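Local coordinates for Uly1 (Catenovulum maritimum, PDB 7DRQ), which cleaves the algal polysaccharide ulvan as a calcium-containing lyase of polysaccharide lyase family 24, at residues 51-65 against 109-122. Numbering follows the deposited sequence.
Sequences DAIKVYKNYVFMTWY and NTIAVAISPKDETI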
ATOM      1  N   ASP A  51       3.930  -0.085   1.543  1.00  8.81           N
ATOM      2  CA  ASP A  51       3.865  -1.007   2.676  1.00  9.56           C
ATOM      3  C   ASP A  51       5.250  -1.128   3.323  1.00 11.34           C
ATOM      4  O   ASP A  51       5.887  -2.184   3.354  1.00  9.75           O
ATOM      5  CB  ASP A  51       3.336  -2.357   2.207  1.00 12.09           C
ATOM      6  CG  ASP A  51       2.965  -3.259   3.347  1.00 14.09           C
ATOM      7  OD1 ASP A  51       2.576  -2.739   4.421  1.00 15.90           O
ATOM      8  OD2 ASP A  51       3.076  -4.489   3.176  1.00 10.52           O
ATOM      9  N   ALA A  52       5.711   0.002   3.843  1.00 10.48           N
ATOM     10  CA  ALA A  52       7.129   0.200   4.105  1.00  7.86           C
ATOM     11  C   ALA A  52       7.520   0.051   5.565  1.00 11.28           C
ATOM     12  O   ALA A  52       8.687   0.286   5.898  1.00 11.09           O
ATOM     13  CB  ALA A  52       7.562   1.587   3.605  1.00  9.44           C
ATOM     14  N   ILE A  53       6.599  -0.305   6.454  1.00  8.80           N
ATOM     15  CA  ILE A  53       6.962  -0.455   7.858  1.00  9.70           C
ATOM     16  C   ILE A  53       6.203  -1.627   8.466  1.00 10.62           C
ATOM     17  O   ILE A  53       4.990  -1.755   8.280  1.00 12.83           O
ATOM     18  CB  ILE A  53       6.717   0.848   8.648  1.00 10.22           C
ATOM     19  CG1 ILE A  53       6.852   0.596  10.148  1.00 10.28           C
ATOM     20  CG2 ILE A  53       5.370   1.480   8.308  1.00 10.45           C
ATOM     21  CD1 ILE A  53       7.095   1.871  10.935  1.00 10.77           C
ATOM     22  N   LYS A  54       6.921  -2.486   9.194  1.00 11.38           N
ATOM     23  CA  LYS A  54       6.310  -3.601   9.905  1.00 11.71           C
ATOM     24  C   LYS A  54       6.963  -3.730  11.271  1.00 14.76           C
ATOM     25  O   LYS A  54       8.116  -3.329  11.465  1.00 12.14           O
ATOM     26  CB  LYS A  54       6.465  -4.935   9.159  1.00 13.06           C
ATOM     27  CG  LYS A  54       5.713  -5.017   7.843  1.00 10.63           C
ATOM     28  CD  LYS A  54       4.216  -4.923   8.081  1.00 11.78           C
ATOM     29  CE  LYS A  54       3.512  -4.503   6.795  1.00 11.39           C
ATOM     30  NZ  LYS A  54       3.759  -5.522   5.698  1.00 10.79           N
ATOM     31  N   VAL A  55       6.220  -4.302  12.212  1.00 10.51           N
ATOM     32  CA  VAL A  55       6.721  -4.579  13.554  1.00 12.30           C
ATOM     33  C   VAL A  55       6.596  -6.070  13.818  1.00 15.82           C
ATOM     34  O   VAL A  55       5.526  -6.656  13.613  1.00 17.48           O
ATOM     35  CB  VAL A  55       5.978  -3.760  14.625  1.00 13.92           C
ATOM     36  CG1 VAL A  55       6.592  -4.016  16.005  1.00 13.91           C
ATOM     37  CG2 VAL A  55       6.080  -2.280  14.301  1.00 13.17           C
ATOM     38  N   TYR A  56       7.698  -6.680  14.253  1.00 13.67           N
ATOM     39  CA  TYR A  56       7.749  -8.096  14.604  1.00 12.28           C
ATOM     40  C   TYR A  56       8.514  -8.219  15.912  1.00 15.54           C
ATOM     41  O   TYR A  56       9.702  -7.881  15.962  1.00 12.29           O
ATOM     42  CB  TYR A  56       8.431  -8.928  13.511  1.00 14.45           C
ATOM     43  CG  TYR A  56       8.776 -10.322  13.984  1.00 17.03           C
ATOM     44  CD1 TYR A  56       7.781 -11.268  14.195  1.00 16.98           C
ATOM     45  CD2 TYR A  56      10.094 -10.687  14.245  1.00 15.27           C
ATOM     46  CE1 TYR A  56       8.091 -12.542  14.648  1.00 16.75           C
ATOM     47  CE2 TYR A  56      10.409 -11.950  14.688  1.00 16.34           C
ATOM     48  CZ  TYR A  56       9.405 -12.875  14.891  1.00 18.36           C
ATOM     49  OH  TYR A  56       9.720 -14.133  15.343  1.00 20.28           O
ATOM     50  N   LYS A  57       7.838  -8.697  16.960  1.00 13.16           N
ATOM     51  CA  LYS A  57       8.413  -8.729  18.302  1.00 14.79           C
ATOM     52  C   LYS A  57       8.993  -7.357  18.646  1.00 15.52           C
ATOM     53  O   LYS A  57       8.269  -6.353  18.618  1.00 13.06           O
ATOM     54  CB  LYS A  57       9.469  -9.835  18.407  1.00 16.31           C
ATOM     55  CG  LYS A  57       8.891 -11.232  18.199  1.00 19.41           C
ATOM     56  CD  LYS A  57       9.918 -12.321  18.463  1.00 24.15           C
ATOM     57  CE  LYS A  57       9.245 -13.680  18.621  1.00 30.80           C
ATOM     58  NZ  LYS A  57       7.988 -13.583  19.422  1.00 34.60           N
ATOM     59  N   ASN A  58      10.292  -7.292  18.930  1.00 16.40           N
ATOM     60  CA  ASN A  58      10.939  -6.042  19.319  1.00 12.64           C
ATOM     61  C   ASN A  58      11.660  -5.348  18.166  1.00 15.50           C
ATOM     62  O   ASN A  58      12.562  -4.534  18.403  1.00 17.25           O
ATOM     63  CB  ASN A  58      11.916  -6.290  20.473  1.00 14.98           C
ATOM     64  CG  ASN A  58      12.937  -7.368  20.156  1.00 15.10           C
ATOM     65  OD1 ASN A  58      12.610  -8.552  20.117  1.00 18.42           O
ATOM     66  ND2 ASN A  58      14.186  -6.960  19.927  1.00 15.70           N
ATOM     67  N   TYR A  59      11.250  -5.589  16.931  1.00 12.07           N
ATOM     68  CA  TYR A  59      11.947  -5.038  15.776  1.00 12.71           C
ATOM     69  C   TYR A  59      10.974  -4.257  14.913  1.00 12.88           C
ATOM     70  O   TYR A  59       9.879  -4.745  14.612  1.00 16.55           O
ATOM     71  CB  TYR A  59      12.598  -6.146  14.951  1.00 10.26           C
ATOM     72  CG  TYR A  59      13.551  -7.015  15.725  1.00 14.97           C
ATOM     73  CD1 TYR A  59      14.829  -6.574  16.042  1.00 15.75           C
ATOM     74  CD2 TYR A  59      13.174  -8.295  16.126  1.00 17.52           C
ATOM     75  CE1 TYR A  59      15.715  -7.398  16.752  1.00 18.41           C
ATOM     76  CE2 TYR A  59      14.036  -9.113  16.825  1.00 20.09           C
ATOM     77  CZ  TYR A  59      15.300  -8.665  17.136  1.00 18.99           C
ATOM     78  OH  TYR A  59      16.150  -9.495  17.833  1.00 21.50           O
ATOM     79  N   VAL A  60      11.373  -3.055  14.509  1.00 11.51           N
ATOM     80  CA  VAL A  60      10.624  -2.273  13.532  1.00 10.71           C
ATOM     81  C   VAL A  60      11.410  -2.292  12.232  1.00 12.99           C
ATOM     82  O   VAL A  60      12.541  -1.790  12.182  1.00 15.44           O
ATOM     83  CB  VAL A  60      10.402  -0.826  14.005  1.00 11.71           C
ATOM     84  CG1 VAL A  60       9.477  -0.103  13.027  1.00 11.30           C
ATOM     85  CG2 VAL A  60       9.811  -0.818  15.401  1.00 12.74           C
ATOM     86  N   PHE A  61      10.818  -2.855  11.181  1.00 11.16           N
ATOM     87  CA  PHE A  61      11.446  -2.922   9.871  1.00  9.92           C
ATOM     88  C   PHE A  61      10.895  -1.809   8.991  1.00 11.32           C
ATOM     89  O   PHE A  61       9.675  -1.650   8.882  1.00 12.83           O
ATOM     90  CB  PHE A  61      11.192  -4.286   9.227  1.00 12.22           C
ATOM     91  CG  PHE A  61      11.876  -5.424   9.937  1.00 12.05           C
ATOM     92  CD1 PHE A  61      11.274  -6.044  11.022  1.00  9.99           C
ATOM     93  CD2 PHE A  61      13.123  -5.868   9.521  1.00 12.70           C
ATOM     94  CE1 PHE A  61      11.898  -7.086  11.675  1.00  9.94           C
ATOM     95  CE2 PHE A  61      13.752  -6.919  10.169  1.00 10.28           C
ATOM     96  CZ  PHE A  61      13.140  -7.525  11.248  1.00  9.59           C
HETATM   97  N   MSE A  62      11.792  -1.021   8.393  1.00 10.27           N
HETATM   98  CA  MSE A  62      11.391   0.103   7.548  1.00  9.22           C
HETATM   99  C   MSE A  62      12.194   0.133   6.259  1.00  9.88           C
HETATM  100  O   MSE A  62      13.416   0.000   6.282  1.00 11.83           O
HETATM  101  CB  MSE A  62      11.560   1.421   8.302  1.00  9.76           C
HETATM  102  CG  MSE A  62      10.670   1.525   9.517  1.00  9.80           C
HETATM  103 SE   MSE A  62      11.213   3.084  10.595  0.87 14.21          SE
HETATM  104  CE  MSE A  62      12.626   2.292  11.666  1.00 10.91           C
ATOM    105  N   THR A  63      11.507   0.312   5.135  1.00 10.78           N
ATOM    106  CA  THR A  63      12.157   0.388   3.837  1.00 12.81           C
ATOM    107  C   THR A  63      12.162   1.826   3.335  1.00  9.65           C
ATOM    108  O   THR A  63      11.347   2.653   3.742  1.00 11.20           O
ATOM    109  CB  THR A  63      11.461  -0.499   2.804  1.00 11.40           C
ATOM    110  OG1 THR A  63      10.151   0.014   2.539  1.00 12.52           O
ATOM    111  CG2 THR A  63      11.358  -1.948   3.304  1.00 10.79           C
ATOM    112  N   TRP A  64      13.084   2.099   2.419  1.00 12.04           N
ATOM    113  CA  TRP A  64      13.228   3.406   1.795  1.00 11.76           C
ATOM    114  C   TRP A  64      14.249   3.285   0.676  1.00  9.51           C
ATOM    115  O   TRP A  64      15.124   2.417   0.715  1.00 11.98           O
ATOM    116  CB  TRP A  64      13.660   4.480   2.815  1.00  9.39           C
ATOM    117  CG  TRP A  64      14.843   4.110   3.704  1.00  8.93           C
ATOM    118  CD1 TRP A  64      14.853   3.196   4.726  1.00 11.32           C
ATOM    119  CD2 TRP A  64      16.157   4.679   3.673  1.00 13.25           C
ATOM    120  NE1 TRP A  64      16.096   3.159   5.323  1.00 12.47           N
ATOM    121  CE2 TRP A  64      16.915   4.052   4.691  1.00 12.97           C
ATOM    122  CE3 TRP A  64      16.775   5.651   2.879  1.00 12.70           C
ATOM    123  CZ2 TRP A  64      18.248   4.360   4.923  1.00 11.24           C
ATOM    124  CZ3 TRP A  64      18.099   5.962   3.121  1.00 12.37           C
ATOM    125  CH2 TRP A  64      18.823   5.324   4.135  1.00 11.69           C
ATOM    126  N   TYR A  65      14.111   4.144  -0.328  1.00 10.57           N
ATOM    127  CA  TYR A  65      15.187   4.397  -1.279  1.00 11.23           C
ATOM    128  C   TYR A  65      16.082   5.498  -0.731  1.00 10.87           C
ATOM    129  O   TYR A  65      15.592   6.458  -0.128  1.00 12.55           O
ATOM    130  CB  TYR A  65      14.628   4.843  -2.629  1.00 11.60           C
ATOM    131  CG  TYR A  65      13.875   3.789  -3.386  1.00 13.48           C
ATOM    132  CD1 TYR A  65      14.551   2.812  -4.116  1.00 12.58           C
ATOM    133  CD2 TYR A  65      12.482   3.780  -3.393  1.00 10.70           C
ATOM    134  CE1 TYR A  65      13.857   1.850  -4.820  1.00 11.44           C
ATOM    135  CE2 TYR A  65      11.785   2.819  -4.092  1.00 11.19           C
ATOM    136  CZ  TYR A  65      12.475   1.866  -4.806  1.00 10.73           C
ATOM    137  OH  TYR A  65      11.757   0.928  -5.496  1.00 11.85           O
ATOM    138  N   ASN A 109       6.362   2.681  -7.286  1.00  9.71           N
ATOM    139  CA  ASN A 109       7.387   1.644  -7.207  1.00 11.59           C
ATOM    140  C   ASN A 109       7.964   1.523  -5.807  1.00 11.24           C
ATOM    141  O   ASN A 109       9.175   1.586  -5.604  1.00 13.69           O
ATOM    142  CB  ASN A 109       8.484   1.937  -8.223  1.00 13.95           C
ATOM    143  CG  ASN A 109       8.034   1.693  -9.643  1.00 17.10           C
ATOM    144  OD1 ASN A 109       6.844   1.770  -9.949  1.00 15.40           O
ATOM    145  ND2 ASN A 109       8.993   1.421 -10.529  1.00 16.03           N
ATOM    146  N   THR A 110       7.087   1.333  -4.834  1.00 10.68           N
ATOM    147  CA  THR A 110       7.479   1.286  -3.433  1.00 12.77           C
ATOM    148  C   THR A 110       8.224  -0.011  -3.103  1.00 11.82           C
ATOM    149  O   THR A 110       8.289  -0.956  -3.891  1.00 12.14           O
ATOM    150  CB  THR A 110       6.242   1.425  -2.549  1.00 11.56           C
ATOM    151  OG1 THR A 110       5.302   0.388  -2.902  1.00 15.39           O
ATOM    152  CG2 THR A 110       5.614   2.775  -2.750  1.00 15.10           C
ATOM    153  N   ILE A 111       8.791  -0.037  -1.898  1.00 12.76           N
ATOM    154  CA  ILE A 111       9.439  -1.219  -1.337  1.00 12.95           C
ATOM    155  C   ILE A 111       8.570  -1.725  -0.198  1.00 12.44           C
ATOM    156  O   ILE A 111       8.515  -1.103   0.871  1.00 11.81           O
ATOM    157  CB  ILE A 111      10.850  -0.913  -0.825  1.00 12.88           C
ATOM    158  CG1 ILE A 111      11.677  -0.142  -1.864  1.00 10.83           C
ATOM    159  CG2 ILE A 111      11.534  -2.218  -0.382  1.00 11.01           C
ATOM    160  CD1 ILE A 111      12.758   0.748  -1.200  1.00 12.30           C
ATOM    161  N   ALA A 112       7.924  -2.870  -0.402  1.00  9.99           N
ATOM    162  CA  ALA A 112       7.118  -3.490   0.638  1.00 10.06           C
ATOM    163  C   ALA A 112       7.964  -4.490   1.414  1.00 10.31           C
ATOM    164  O   ALA A 112       8.829  -5.160   0.845  1.00 10.23           O
ATOM    165  CB  ALA A 112       5.903  -4.201   0.044  1.00 10.95           C
ATOM    166  N   VAL A 113       7.721  -4.574   2.724  1.00 11.89           N
ATOM    167  CA  VAL A 113       8.465  -5.480   3.588  1.00 10.83           C
ATOM    168  C   VAL A 113       7.480  -6.292   4.422  1.00 11.59           C
ATOM    169  O   VAL A 113       6.420  -5.799   4.821  1.00 10.31           O
ATOM    170  CB  VAL A 113       9.469  -4.725   4.499  1.00  6.55           C
ATOM    171  CG1 VAL A 113       8.733  -3.716   5.414  1.00 11.35           C
ATOM    172  CG2 VAL A 113      10.320  -5.701   5.313  1.00  9.78           C
ATOM    173  N   ALA A 114       7.834  -7.552   4.677  1.00 10.83           N
ATOM    174  CA  ALA A 114       7.103  -8.378   5.626  1.00  9.87           C
ATOM    175  C   ALA A 114       8.055  -9.338   6.325  1.00 11.34           C
ATOM    176  O   ALA A 114       9.083  -9.738   5.768  1.00 11.86           O
ATOM    177  CB  ALA A 114       5.992  -9.194   4.947  1.00 10.98           C
ATOM    178  N   ILE A 115       7.685  -9.716   7.546  1.00 10.13           N
ATOM    179  CA  ILE A 115       8.329 -10.794   8.298  1.00  9.44           C
ATOM    180  C   ILE A 115       7.343 -11.953   8.405  1.00 13.03           C
ATOM    181  O   ILE A 115       6.164 -11.737   8.698  1.00 13.42           O
ATOM    182  CB  ILE A 115       8.751 -10.311   9.700  1.00 11.04           C
ATOM    183  CG1 ILE A 115       9.536  -8.997   9.625  1.00 13.47           C
ATOM    184  CG2 ILE A 115       9.544 -11.397  10.423  1.00 12.64           C
ATOM    185  CD1 ILE A 115      10.815  -9.097   8.854  1.00 13.19           C
ATOM    186  N   SER A 116       7.810 -13.183   8.154  1.00 10.17           N
ATOM    187  CA  SER A 116       7.020 -14.354   8.545  1.00 11.52           C
ATOM    188  C   SER A 116       7.191 -14.595  10.036  1.00 12.71           C
ATOM    189  O   SER A 116       8.311 -14.838  10.486  1.00 12.17           O
ATOM    190  CB  SER A 116       7.443 -15.611   7.806  1.00  9.70           C
ATOM    191  OG  SER A 116       6.780 -16.742   8.395  1.00 11.08           O
ATOM    192  N   PRO A 117       6.123 -14.561  10.828  1.00 13.36           N
ATOM    193  CA  PRO A 117       6.271 -14.880  12.255  1.00 18.05           C
ATOM    194  C   PRO A 117       6.544 -16.356  12.500  1.00 15.64           C
ATOM    195  O   PRO A 117       6.863 -16.726  13.634  1.00 16.07           O
ATOM    196  CB  PRO A 117       4.925 -14.442  12.857  1.00 18.81           C
ATOM    197  CG  PRO A 117       4.259 -13.613  11.779  1.00 20.01           C
ATOM    198  CD  PRO A 117       4.742 -14.194  10.490  1.00 15.21           C
ATOM    199  N   LYS A 118       6.448 -17.199  11.469  1.00 15.17           N
ATOM    200  CA  LYS A 118       6.710 -18.622  11.637  1.00 14.29           C
ATOM    201  C   LYS A 118       8.203 -18.926  11.555  1.00 15.60           C
ATOM    202  O   LYS A 118       8.796 -19.406  12.524  1.00 16.25           O
ATOM    203  CB  LYS A 118       5.915 -19.425  10.609  1.00 15.77           C
ATOM    204  CG  LYS A 118       4.432 -19.471  10.951  1.00 17.72           C
ATOM    205  CD  LYS A 118       3.604 -20.014   9.799  1.00 24.01           C
ATOM    206  CE  LYS A 118       2.214 -20.398  10.264  1.00 26.07           C
ATOM    207  NZ  LYS A 118       2.072 -20.243  11.737  1.00 32.75           N
ATOM    208  N   ASP A 119       8.844 -18.618  10.427  1.00 12.11           N
ATOM    209  CA  ASP A 119      10.256 -18.956  10.266  1.00 11.78           C
ATOM    210  C   ASP A 119      11.173 -17.738  10.270  1.00 10.44           C
ATOM    211  O   ASP A 119      12.364 -17.877   9.975  1.00 12.12           O
ATOM    212  CB  ASP A 119      10.477 -19.787   8.993  1.00 12.84           C
ATOM    213  CG  ASP A 119      10.145 -19.028   7.712  1.00 14.01           C
ATOM    214  OD1 ASP A 119       9.804 -17.825   7.768  1.00 11.84           O
ATOM    215  OD2 ASP A 119      10.237 -19.652   6.635  1.00 12.12           O
ATOM    216  N   GLU A 120      10.645 -16.553  10.584  1.00 14.77           N
ATOM    217  CA  GLU A 120      11.435 -15.321  10.698  1.00 10.40           C
ATOM    218  C   GLU A 120      12.166 -14.959   9.401  1.00 14.27           C
ATOM    219  O   GLU A 120      13.184 -14.253   9.423  1.00 11.25           O
ATOM    220  CB  GLU A 120      12.422 -15.401  11.869  1.00 12.86           C
ATOM    221  CG  GLU A 120      11.723 -15.309  13.217  1.00 15.51           C
ATOM    222  CD  GLU A 120      12.681 -15.099  14.383  1.00 19.90           C
ATOM    223  OE1 GLU A 120      13.892 -15.377  14.234  1.00 18.57           O
ATOM    224  OE2 GLU A 120      12.217 -14.647  15.451  1.00 21.55           O
ATOM    225  N   THR A 121      11.651 -15.413   8.257  1.00 11.34           N
ATOM    226  CA  THR A 121      12.167 -14.914   6.988  1.00 11.82           C
ATOM    227  C   THR A 121      11.694 -13.484   6.756  1.00 11.89           C
ATOM    228  O   THR A 121      10.632 -13.068   7.232  1.00 12.20           O
ATOM    229  CB  THR A 121      11.709 -15.783   5.823  1.00 13.07           C
ATOM    230  OG1 THR A 121      10.301 -15.980   5.924  1.00 10.39           O
ATOM    231  CG2 THR A 121      12.443 -17.144   5.807  1.00 11.67           C
ATOM    232  N   ILE A 122      12.507 -12.728   6.027  1.00  7.66           N
ATOM    233  CA  ILE A 122      12.204 -11.362   5.633  1.00 10.24           C
ATOM    234  C   ILE A 122      11.889 -11.366   4.148  1.00 10.95           C
ATOM    235  O   ILE A 122      12.597 -12.003   3.364  1.00 11.47           O
ATOM    236  CB  ILE A 122      13.389 -10.425   5.915  1.00  8.58           C
ATOM    237  CG1 ILE A 122      13.839 -10.559   7.375  1.00 11.49           C
ATOM    238  CG2 ILE A 122      13.044  -8.967   5.522  1.00 12.00           C
ATOM    239  CD1 ILE A 122      15.212  -9.958   7.642  1.00 11.57           C
TER
HETATM  240  O   HOH W   1       4.275  -1.193  -1.071  1.00 15.74           O
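Two neighbouring antiparallel sheets, consistent with adjacent blades of a beta-propeller, pack here: hairpin 53-65 lies over strand 111-115, the first strand of the next sheet. Three isoleucine and tyrosine or phenylalanine pairs run along the seam. CD1 of Ile111 sits over the centre of the Tyr65 ring, 3.6 Å from the centroid, while Tyr65 OH bonds Asn109 O (2.7 Å) in the plane of that ring. Ile115 serves two rings at once: its CD1 stands over the middle of Phe61, and its CG2, roughly at right angles about CB, covers Tyr56 toward the rim. With CG anti to the backbone N (chi1 167°), the Tyr56 ring lies between that methyl and Lys57 CG on the opposite face, and its OH reaches the anti lone pair of Glu120 OE2 at 2.6 Å, ring and carboxylate nearly perpendicular. A phenylalanine in place of Tyr56 would probably keep the CH-pi contact with Ile115 but leave Glu120 OE2 without this donor, though OE1 also bonds Ser159 OG. Between the rings, Thr63 OG1 donates to Ile111 O (2.6 Å), tilted from the carbonyl plane; on the strand's other flank, Lys54 NZ donates to Val113 O and salt-bridges Asp51 OD2, 2.8 Å from each. Side-chain donors thus take up carbonyls of strand 111-115 and its lead-in, so polar bonds stitch an otherwise greasy interface, and Asp51 probably offsets the lysine charge.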